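Local coordinates for protein glucose-6-phosphate 1-dehydrogenase (Kluyveromyces lactis, PDB 7E6I) that catalyses the NADP(+)-dependent oxidation of glucose 6-phosphate to 6-phosphogluconolactone, the rate-limiting first step of the oxidative pentose-phosphate pathway, at residues V271-L274 with K275-P279; E164-E167 with K168-P171; F321-N325 with E326-G330. All coordinates share one frame; numbering follows the deposited sequence.

Interaction 1 (V271-L274 with K275-P279); sequences VKVL and KAFSP
Val271 and Lys275 run alongside each other in the same direction on the last turns of helix 263-276, an element of the C-terminal domain, where Phe277 follows the last turn. With CG1 of Val271 anti to its backbone N (chi1 175°), this methyl faces Lys275, whose chain stays extended beyond CG and lays CE 3.6 Å from Val271 CG1. The buried methyl thus rests against the aliphatic shaft of a lysine that continues to the exposed surface. Their backbones are joined by the regular alpha-helical bond from Lys275 N to Val271 O. In the next two residues the three-residue bonds become the better ones, Ala276 N reaching Val273 O at 2.9 Å and Phe277 N reaching Leu274 O at 3.1 Å, while the four-residue bonds to Lys272 O and Val273 O persist only weakly. In both shorter-span bonds the donor stands some 60° out of the acceptor's carbonyl plane, as expected when the turn is drawn in.

The chain then leaves the helix, but the Phe277 ring turns back. Its CG lies beside the backbone N (chi1 -87°), which brings the ring edge to the helix end, with CD1 3.1 Å from Val273 O close to the ring plane. That carbonyl oxygen therefore meets a backbone N-H and an aromatic C-H edge together. The same edge sits between two aliphatic branches: CE1 of Phe277 is 4.4 Å from Val273 CG2 and equally far from Leu274 CD2. Neighbouring helices bury this group, Val273 and Phe277 touching helix 236-254 and Leu274 and Phe277 touching helix 433-451. Leu274 O has a second donor besides Phe277 N, a water that gives one proton to Leu274 O at 2.8 Å and the other to Phe277 O at 3.1 Å.

Interaction 2 (E164-E167 with K168-P171); sequences ELQE and KLAP
Gln166 reaches forward over Leu169 and Ala170 near the C-terminal end of helix 159-169, the helix of a beta-alpha-beta unit in the Rossmann-type NADP-binding domain. From CB the chain starts anti to the backbone N (chi1 179°), then bends at CG (chi2 52°), so that the amide swings along the helix toward its end instead of pointing straight out. At the tip the two branches part. OE1 lies 3.7 Å from Leu169 CB and 3.9 Å from Leu169 CD2, the glutamine passing obliquely over the leucine, and it accepts a hydrogen bond from Arg180 NH2 of strand 178-181, the next strand of the unit. NE2 rests on the other neighbour, 3.5 Å from Ala170 CB. An alanine in place of Gln166 is likely to leave Arg180 NH2 without this acceptor and strip the cover from the Leu169 and Ala170 side chains.

The backbone of Gln166 links to the same neighbour, Gln166 O accepting Ala170 N at 2.8 Å (160° at the hydrogen). On the exposed flank Lys168 lays CG 3.5 Å from Glu164 O, but the two charged ends stay apart and Glu164 OE2 is bound by Gln160 NE2. Leu169 turns inward onto Ile130 and Cys133 of helix 126-139. Pro171 has no N-H to offer: at the place of a donor four residues on from Glu167, its ring carbon CD comes to 3.1 Å from Glu167 O.

Interaction 3 (F321-N325 with E326-G330); sequences FKIAN and ERWDG
The backbone turns through Asn325-Trp328, Glu326 and Arg327 both near helical angles, closed by a weak bond of 3.4 Å from Trp328 N to Asn325 O. The Asn325 side chain reinforces it. Its CG occupies the crowded position between backbone N and carbonyl carbon (chi1 67°), which folds OD1 over the turn to accept the same Trp328 N at 3.0 Å; the donor sits nearly in line with the side-chain C=O (176°). One N-H is thus shared by both oxygens of a single residue.

Across the turn, the side chains of Ile323 on the incoming arm and Trp328 at its close run alongside each other, CB to CB 3.8 Å. Arg327 CG covers one face of the indole, 3.6 Å above the plane of the Trp328 ring and offset toward its rim, while the guanidinium continues to a salt bridge with Glu256. Trp328 NE1 is hydrogen-bonded to Thr254 O.

This is the connecting loop of a beta hairpin, joining the antiparallel neighbours 316-321 and 333-338 of the large mixed sheet. Here its two arms are bridged by water. One molecule accepts from Ile323 N and lies 2.7 Å from Trp328 O, to which it can donate; another donates to Ile323 O and accepts from Gly330 N at 2.9 Å.

Overall arrangement
Along the chain the order is interaction 2, interaction 1, interaction 3. Interaction 2 belongs to the Rossmann-type NADP-binding domain; the other two share the C-terminal domain, their centres only about 9 Å apart. These two touch directly: Ser278 N lies 2.7 Å from Lys322 O and Ala276 O 2.8 Å from Ala324 N, both probable hydrogen bonds, and Ile323 packs on Ala276 and Phe277. The exit of helix 263-276 is thereby joined to the hairpin loop after strand 316-321. Interaction 2 stands apart, its centre about 23 Å from that of interaction 1 and 32 Å from that of interaction 3, so it belongs to the cofactor-binding fold and makes no contact with the other two.

Interaction 1 (V271-L274 with K275-P279)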
ATOM      1  N   VAL A 271     -15.442  -1.140  -1.863  1.00 23.83           N
ATOM      2  CA  VAL A 271     -16.314  -0.138  -1.265  1.00 23.90           C
ATOM      3  C   VAL A 271     -17.454  -0.814  -0.517  1.00 24.12           C
ATOM      4  O   VAL A 271     -17.801  -0.425   0.606  1.00 25.62           O
ATOM      5  CB  VAL A 271     -16.838   0.833  -2.343  1.00 29.32           C
ATOM      6  CG1 VAL A 271     -17.844   1.809  -1.731  1.00 27.79           C
ATOM      7  CG2 VAL A 271     -15.678   1.595  -2.997  1.00 24.23           C
ATOM      8  N   LYS A 272     -18.034  -1.852  -1.115  1.00 23.75           N
ATOM      9  CA  LYS A 272     -19.178  -2.528  -0.510  1.00 26.98           C
ATOM     10  C   LYS A 272     -18.835  -3.112   0.855  1.00 26.47           C
ATOM     11  O   LYS A 272     -19.619  -2.990   1.800  1.00 25.50           O
ATOM     12  CB  LYS A 272     -19.708  -3.630  -1.431  1.00 25.87           C
ATOM     13  CG  LYS A 272     -20.969  -4.277  -0.858  1.00 27.88           C
ATOM     14  CD  LYS A 272     -21.726  -5.076  -1.885  1.00 33.74           C
ATOM     15  CE  LYS A 272     -22.341  -6.318  -1.265  1.00 37.52           C
ATOM     16  NZ  LYS A 272     -23.351  -6.949  -2.170  1.00 48.14           N
ATOM     17  N   VAL A 273     -17.689  -3.793   0.980  1.00 24.30           N
ATOM     18  CA  VAL A 273     -17.408  -4.387   2.280  1.00 24.61           C
ATOM     19  C   VAL A 273     -17.031  -3.288   3.285  1.00 26.41           C
ATOM     20  O   VAL A 273     -17.390  -3.368   4.470  1.00 24.71           O
ATOM     21  CB  VAL A 273     -16.335  -5.498   2.170  1.00 22.92           C
ATOM     22  CG1 VAL A 273     -14.920  -4.928   1.885  1.00 20.32           C
ATOM     23  CG2 VAL A 273     -16.324  -6.327   3.430  1.00 18.66           C
ATOM     24  N   LEU A 274     -16.345  -2.234   2.827  1.00 22.88           N
ATOM     25  CA  LEU A 274     -16.052  -1.104   3.699  1.00 22.88           C
ATOM     26  C   LEU A 274     -17.324  -0.560   4.345  1.00 26.46           C
ATOM     27  O   LEU A 274     -17.354  -0.296   5.548  1.00 24.96           O
ATOM     28  CB  LEU A 274     -15.342  -0.009   2.908  1.00 22.94           C
ATOM     29  CG  LEU A 274     -13.847  -0.235   2.693  1.00 25.29           C
ATOM     30  CD1 LEU A 274     -13.250   0.802   1.732  1.00 27.35           C
ATOM     31  CD2 LEU A 274     -13.109  -0.252   4.031  1.00 22.93           C
ATOM     32  N   LYS A 275     -18.396  -0.411   3.567  1.00 27.93           N
ATOM     33  CA  LYS A 275     -19.632   0.118   4.128  1.00 30.14           C
ATOM     34  C   LYS A 275     -20.271  -0.819   5.148  1.00 31.83           C
ATOM     35  O   LYS A 275     -21.125  -0.373   5.923  1.00 35.16           O
ATOM     36  CB  LYS A 275     -20.628   0.411   3.010  1.00 31.46           C
ATOM     37  CG  LYS A 275     -20.157   1.491   2.051  1.00 32.58           C
ATOM     38  CD  LYS A 275     -21.283   1.946   1.152  1.00 32.93           C
ATOM     39  CE  LYS A 275     -20.772   2.858   0.077  1.00 38.73           C
ATOM     40  NZ  LYS A 275     -21.883   3.535  -0.649  1.00 48.49           N
ATOM     41  N   ALA A 276     -19.905  -2.099   5.157  1.00 26.64           N
ATOM     42  CA  ALA A 276     -20.484  -3.028   6.114  1.00 26.92           C
ATOM     43  C   ALA A 276     -19.729  -3.072   7.432  1.00 28.76           C
ATOM     44  O   ALA A 276     -20.202  -3.713   8.379  1.00 32.73           O
ATOM     45  CB  ALA A 276     -20.540  -4.439   5.521  1.00 25.93           C
ATOM     46  N   PHE A 277     -18.571  -2.428   7.514  1.00 27.85           N
ATOM     47  CA  PHE A 277     -17.838  -2.367   8.769  1.00 28.44           C
ATOM     48  C   PHE A 277     -18.684  -1.665   9.823  1.00 31.85           C
ATOM     49  O   PHE A 277     -19.241  -0.592   9.572  1.00 33.76           O
ATOM     50  CB  PHE A 277     -16.526  -1.602   8.570  1.00 26.62           C
ATOM     51  CG  PHE A 277     -15.382  -2.446   8.098  1.00 26.53           C
ATOM     52  CD1 PHE A 277     -15.392  -3.011   6.826  1.00 25.21           C
ATOM     53  CD2 PHE A 277     -14.273  -2.648   8.909  1.00 27.44           C
ATOM     54  CE1 PHE A 277     -14.337  -3.762   6.389  1.00 22.15           C
ATOM     55  CE2 PHE A 277     -13.211  -3.412   8.476  1.00 22.13           C
ATOM     56  CZ  PHE A 277     -13.241  -3.965   7.217  1.00 21.88           C
ATOM     57  N   SER A 278     -18.775  -2.254  11.008  1.00 30.05           N
ATOM     58  CA  SER A 278     -19.383  -1.531  12.107  1.00 30.91           C
ATOM     59  C   SER A 278     -18.447  -0.401  12.525  1.00 33.34           C
ATOM     60  O   SER A 278     -17.259  -0.437  12.206  1.00 32.20           O
ATOM     61  CB  SER A 278     -19.636  -2.474  13.274  1.00 27.75           C
ATOM     62  OG  SER A 278     -20.721  -3.346  12.957  1.00 34.18           O
ATOM     63  N   PRO A 279     -18.950   0.619  13.221  1.00 32.67           N
ATOM     64  CA  PRO A 279     -18.042   1.641  13.757  1.00 32.53           C
ATOM     65  C   PRO A 279     -17.060   1.023  14.739  1.00 32.84           C
ATOM     66  O   PRO A 279     -17.398   0.098  15.483  1.00 30.77           O
ATOM     67  CB  PRO A 279     -18.980   2.629  14.460  1.00 31.57           C
ATOM     68  CG  PRO A 279     -20.332   2.383  13.882  1.00 27.91           C
ATOM     69  CD  PRO A 279     -20.361   0.927  13.514  1.00 32.77           C
TER
HETATM   70  O   HOH W   1     -18.411   1.437   7.420  1.00 33.24           O

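Interaction 2 (E164-E167 with K168-P171)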
ATOM      1  N   GLU A 164     -12.117  17.816   1.546  1.00 36.87           N
ATOM      2  CA  GLU A 164     -11.754  19.098   0.951  1.00 40.00           C
ATOM      3  C   GLU A 164     -10.832  18.915  -0.248  1.00 37.38           C
ATOM      4  O   GLU A 164     -11.020  19.553  -1.291  1.00 35.66           O
ATOM      5  CB  GLU A 164     -11.092  19.986   1.999  1.00 42.49           C
ATOM      6  CG  GLU A 164     -12.060  20.700   2.920  1.00 45.35           C
ATOM      7  CD  GLU A 164     -11.336  21.424   4.051  1.00 56.14           C
ATOM      8  OE1 GLU A 164     -10.180  21.861   3.823  1.00 57.19           O
ATOM      9  OE2 GLU A 164     -11.919  21.554   5.156  1.00 54.63           O
ATOM     10  N   LEU A 165      -9.833  18.043  -0.123  1.00 35.44           N
ATOM     11  CA  LEU A 165      -8.956  17.775  -1.253  1.00 35.86           C
ATOM     12  C   LEU A 165      -9.743  17.244  -2.443  1.00 37.21           C
ATOM     13  O   LEU A 165      -9.561  17.708  -3.578  1.00 36.80           O
ATOM     14  CB  LEU A 165      -7.877  16.779  -0.848  1.00 36.11           C
ATOM     15  CG  LEU A 165      -6.988  16.274  -1.977  1.00 38.30           C
ATOM     16  CD1 LEU A 165      -6.289  17.455  -2.631  1.00 38.86           C
ATOM     17  CD2 LEU A 165      -5.986  15.273  -1.443  1.00 37.09           C
ATOM     18  N   GLN A 166     -10.637  16.281  -2.198  1.00 34.79           N
ATOM     19  CA  GLN A 166     -11.379  15.669  -3.295  1.00 37.50           C
ATOM     20  C   GLN A 166     -12.369  16.648  -3.919  1.00 38.40           C
ATOM     21  O   GLN A 166     -12.623  16.603  -5.133  1.00 31.37           O
ATOM     22  CB  GLN A 166     -12.101  14.411  -2.809  1.00 33.15           C
ATOM     23  CG  GLN A 166     -12.916  13.724  -3.905  1.00 32.52           C
ATOM     24  CD  GLN A 166     -12.108  13.444  -5.180  1.00 37.37           C
ATOM     25  OE1 GLN A 166     -10.879  13.342  -5.147  1.00 39.15           O
ATOM     26  NE2 GLN A 166     -12.808  13.292  -6.309  1.00 37.11           N
ATOM     27  N   GLU A 167     -12.952  17.527  -3.097  1.00 39.57           N
ATOM     28  CA  GLU A 167     -13.815  18.581  -3.626  1.00 39.46           C
ATOM     29  C   GLU A 167     -13.072  19.432  -4.646  1.00 38.97           C
ATOM     30  O   GLU A 167     -13.650  19.858  -5.649  1.00 40.35           O
ATOM     31  CB  GLU A 167     -14.330  19.451  -2.483  1.00 43.82           C
ATOM     32  CG  GLU A 167     -15.703  19.058  -1.972  1.00 49.33           C
ATOM     33  CD  GLU A 167     -16.055  19.734  -0.649  1.00 55.44           C
ATOM     34  OE1 GLU A 167     -15.434  20.775  -0.322  1.00 57.38           O
ATOM     35  OE2 GLU A 167     -16.956  19.225   0.063  1.00 55.90           O
ATOM     36  N   LYS A 168     -11.786  19.689  -4.408  1.00 38.50           N
ATOM     37  CA  LYS A 168     -10.999  20.489  -5.336  1.00 39.46           C
ATOM     38  C   LYS A 168     -10.520  19.662  -6.517  1.00 36.97           C
ATOM     39  O   LYS A 168     -10.305  20.201  -7.605  1.00 40.82           O
ATOM     40  CB  LYS A 168      -9.799  21.118  -4.608  1.00 39.42           C
ATOM     41  CG  LYS A 168     -10.169  22.105  -3.500  1.00 39.77           C
ATOM     42  CD  LYS A 168      -8.957  22.864  -2.962  1.00 45.63           C
ATOM     43  CE  LYS A 168      -8.668  22.537  -1.500  1.00 49.89           C
ATOM     44  NZ  LYS A 168      -7.450  23.232  -0.980  1.00 58.79           N
ATOM     45  N   LEU A 169     -10.354  18.361  -6.321  1.00 35.94           N
ATOM     46  CA  LEU A 169      -9.785  17.502  -7.351  1.00 34.21           C
ATOM     47  C   LEU A 169     -10.836  17.068  -8.368  1.00 37.15           C
ATOM     48  O   LEU A 169     -10.556  17.020  -9.571  1.00 35.14           O
ATOM     49  CB  LEU A 169      -9.146  16.291  -6.672  1.00 35.35           C
ATOM     50  CG  LEU A 169      -8.278  15.344  -7.482  1.00 38.03           C
ATOM     51  CD1 LEU A 169      -7.419  16.096  -8.495  1.00 39.43           C
ATOM     52  CD2 LEU A 169      -7.417  14.573  -6.506  1.00 36.15           C
ATOM     53  N   ALA A 170     -12.052  16.767  -7.895  1.00 39.21           N
ATOM     54  CA  ALA A 170     -13.098  16.204  -8.748  1.00 37.28           C
ATOM     55  C   ALA A 170     -13.459  17.049  -9.970  1.00 41.23           C
ATOM     56  O   ALA A 170     -13.681  16.458 -11.044  1.00 40.87           O
ATOM     57  CB  ALA A 170     -14.352  15.948  -7.899  1.00 34.90           C
ATOM     58  N   PRO A 171     -13.581  18.384  -9.890  1.00 40.73           N
ATOM     59  CA  PRO A 171     -13.856  19.155 -11.115  1.00 37.06           C
ATOM     60  C   PRO A 171     -12.682  19.209 -12.062  1.00 38.00           C
ATOM     61  O   PRO A 171     -12.850  19.638 -13.207  1.00 39.43           O
ATOM     62  CB  PRO A 171     -14.205  20.551 -10.587  1.00 34.55           C
ATOM     63  CG  PRO A 171     -14.606  20.328  -9.164  1.00 40.27           C
ATOM     64  CD  PRO A 171     -13.685  19.241  -8.696  1.00 37.91           C
TER

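Interaction 3 (F321-N325 with E326-G330)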
ATOM      1  N   PHE A 321     -12.155  -5.068  14.831  1.00 24.36           N
ATOM      2  CA  PHE A 321     -13.112  -4.677  13.811  1.00 24.26           C
ATOM      3  C   PHE A 321     -14.212  -5.717  13.726  1.00 27.65           C
ATOM      4  O   PHE A 321     -14.001  -6.895  14.032  1.00 26.17           O
ATOM      5  CB  PHE A 321     -12.450  -4.543  12.438  1.00 23.47           C
ATOM      6  CG  PHE A 321     -11.526  -3.373  12.323  1.00 23.88           C
ATOM      7  CD1 PHE A 321     -11.998  -2.151  11.876  1.00 22.53           C
ATOM      8  CD2 PHE A 321     -10.185  -3.496  12.652  1.00 23.77           C
ATOM      9  CE1 PHE A 321     -11.149  -1.068  11.760  1.00 22.26           C
ATOM     10  CE2 PHE A 321      -9.329  -2.419  12.546  1.00 25.94           C
ATOM     11  CZ  PHE A 321      -9.819  -1.195  12.088  1.00 24.82           C
ATOM     12  N   LYS A 322     -15.383  -5.273  13.288  1.00 25.25           N
ATOM     13  CA  LYS A 322     -16.499  -6.167  13.035  1.00 28.43           C
ATOM     14  C   LYS A 322     -17.149  -5.745  11.731  1.00 28.78           C
ATOM     15  O   LYS A 322     -17.341  -4.550  11.478  1.00 27.14           O
ATOM     16  CB  LYS A 322     -17.531  -6.130  14.159  1.00 25.45           C
ATOM     17  CG  LYS A 322     -17.065  -6.784  15.467  1.00 31.60           C
ATOM     18  CD  LYS A 322     -17.129  -8.342  15.398  1.00 34.28           C
ATOM     19  CE  LYS A 322     -16.693  -9.005  16.735  1.00 35.02           C
ATOM     20  NZ  LYS A 322     -17.835  -9.686  17.442  1.00 38.65           N
ATOM     21  N   ILE A 323     -17.489  -6.724  10.909  1.00 24.94           N
ATOM     22  CA  ILE A 323     -18.158  -6.475   9.644  1.00 26.06           C
ATOM     23  C   ILE A 323     -19.549  -7.077   9.732  1.00 27.95           C
ATOM     24  O   ILE A 323     -19.699  -8.283   9.969  1.00 27.43           O
ATOM     25  CB  ILE A 323     -17.373  -7.057   8.471  1.00 24.28           C
ATOM     26  CG1 ILE A 323     -15.948  -6.513   8.475  1.00 23.55           C
ATOM     27  CG2 ILE A 323     -18.126  -6.797   7.178  1.00 23.73           C
ATOM     28  CD1 ILE A 323     -15.115  -7.037   7.325  1.00 18.82           C
ATOM     29  N   ALA A 324     -20.566  -6.244   9.540  1.00 26.82           N
ATOM     30  CA  ALA A 324     -21.944  -6.673   9.744  1.00 29.09           C
ATOM     31  C   ALA A 324     -22.564  -7.087   8.408  1.00 28.19           C
ATOM     32  O   ALA A 324     -23.361  -6.374   7.807  1.00 29.57           O
ATOM     33  CB  ALA A 324     -22.742  -5.560  10.412  1.00 25.79           C
ATOM     34  N   ASN A 325     -22.168  -8.259   7.925  1.00 25.70           N
ATOM     35  CA  ASN A 325     -22.863  -8.838   6.791  1.00 25.79           C
ATOM     36  C   ASN A 325     -22.922 -10.341   6.975  1.00 27.06           C
ATOM     37  O   ASN A 325     -22.456 -10.884   7.982  1.00 26.68           O
ATOM     38  CB  ASN A 325     -22.241  -8.432   5.441  1.00 27.30           C
ATOM     39  CG  ASN A 325     -20.847  -8.996   5.204  1.00 24.40           C
ATOM     40  OD1 ASN A 325     -20.401  -9.948   5.863  1.00 21.86           O
ATOM     41  ND2 ASN A 325     -20.145  -8.401   4.227  1.00 22.53           N
ATOM     42  N   GLU A 326     -23.496 -11.015   5.977  1.00 27.38           N
ATOM     43  CA  GLU A 326     -23.791 -12.433   6.115  1.00 31.52           C
ATOM     44  C   GLU A 326     -22.520 -13.276   6.221  1.00 31.24           C
ATOM     45  O   GLU A 326     -22.494 -14.272   6.964  1.00 30.15           O
ATOM     46  CB  GLU A 326     -24.642 -12.895   4.943  1.00 34.91           C
ATOM     47  CG  GLU A 326     -25.017 -14.346   5.050  1.00 45.01           C
ATOM     48  CD  GLU A 326     -26.273 -14.662   4.284  1.00 57.96           C
ATOM     49  OE1 GLU A 326     -26.194 -14.771   3.034  1.00 56.00           O
ATOM     50  OE2 GLU A 326     -27.332 -14.800   4.937  1.00 71.49           O
ATOM     51  N   ARG A 327     -21.463 -12.906   5.482  1.00 25.80           N
ATOM     52  CA  ARG A 327     -20.249 -13.714   5.488  1.00 25.27           C
ATOM     53  C   ARG A 327     -19.488 -13.571   6.802  1.00 23.97           C
ATOM     54  O   ARG A 327     -18.904 -14.545   7.291  1.00 22.28           O
ATOM     55  CB  ARG A 327     -19.349 -13.341   4.302  1.00 25.44           C
ATOM     56  CG  ARG A 327     -18.021 -14.115   4.258  1.00 22.92           C
ATOM     57  CD  ARG A 327     -17.210 -13.803   2.997  1.00 22.28           C
ATOM     58  NE  ARG A 327     -18.067 -13.920   1.831  1.00 29.31           N
ATOM     59  CZ  ARG A 327     -18.331 -15.068   1.213  1.00 30.73           C
ATOM     60  NH1 ARG A 327     -17.760 -16.198   1.635  1.00 27.45           N
ATOM     61  NH2 ARG A 327     -19.162 -15.084   0.175  1.00 30.40           N
ATOM     62  N   TRP A 328     -19.494 -12.376   7.402  1.00 25.10           N
ATOM     63  CA  TRP A 328     -18.536 -12.052   8.456  1.00 26.91           C
ATOM     64  C   TRP A 328     -19.156 -11.779   9.814  1.00 26.53           C
ATOM     65  O   TRP A 328     -18.425 -11.494  10.771  1.00 26.21           O
ATOM     66  CB  TRP A 328     -17.685 -10.844   8.038  1.00 23.36           C
ATOM     67  CG  TRP A 328     -16.810 -11.174   6.857  1.00 22.30           C
ATOM     68  CD1 TRP A 328     -16.855 -10.611   5.622  1.00 22.68           C
ATOM     69  CD2 TRP A 328     -15.779 -12.156   6.816  1.00 22.21           C
ATOM     70  NE1 TRP A 328     -15.899 -11.166   4.809  1.00 21.30           N
ATOM     71  CE2 TRP A 328     -15.224 -12.124   5.518  1.00 21.76           C
ATOM     72  CE3 TRP A 328     -15.254 -13.056   7.761  1.00 25.23           C
ATOM     73  CZ2 TRP A 328     -14.187 -12.972   5.123  1.00 20.92           C
ATOM     74  CZ3 TRP A 328     -14.210 -13.900   7.374  1.00 25.15           C
ATOM     75  CH2 TRP A 328     -13.696 -13.854   6.055  1.00 22.02           C
ATOM     76  N   ASP A 329     -20.465 -11.879   9.932  1.00 26.43           N
ATOM     77  CA  ASP A 329     -21.146 -11.454  11.137  1.00 29.41           C
ATOM     78  C   ASP A 329     -20.619 -12.182  12.373  1.00 29.18           C
ATOM     79  O   ASP A 329     -20.688 -13.410  12.467  1.00 25.55           O
ATOM     80  CB  ASP A 329     -22.635 -11.699  10.961  1.00 29.86           C
ATOM     81  CG  ASP A 329     -23.414 -11.225  12.124  1.00 33.07           C
ATOM     82  OD1 ASP A 329     -23.192 -10.075  12.551  1.00 36.20           O
ATOM     83  OD2 ASP A 329     -24.227 -12.013  12.622  1.00 37.87           O
ATOM     84  N   GLY A 330     -20.103 -11.422  13.330  1.00 28.62           N
ATOM     85  CA  GLY A 330     -19.589 -12.008  14.549  1.00 29.29           C
ATOM     86  C   GLY A 330     -18.157 -12.526  14.495  1.00 28.24           C
ATOM     87  O   GLY A 330     -17.658 -13.013  15.514  1.00 28.20           O
TER
HETATM   88  O   HOH W   2     -17.069  -9.387  11.689  1.00 30.22           O
HETATM   89  O   HOH W   3     -19.921  -8.548  13.001  1.00 30.85           O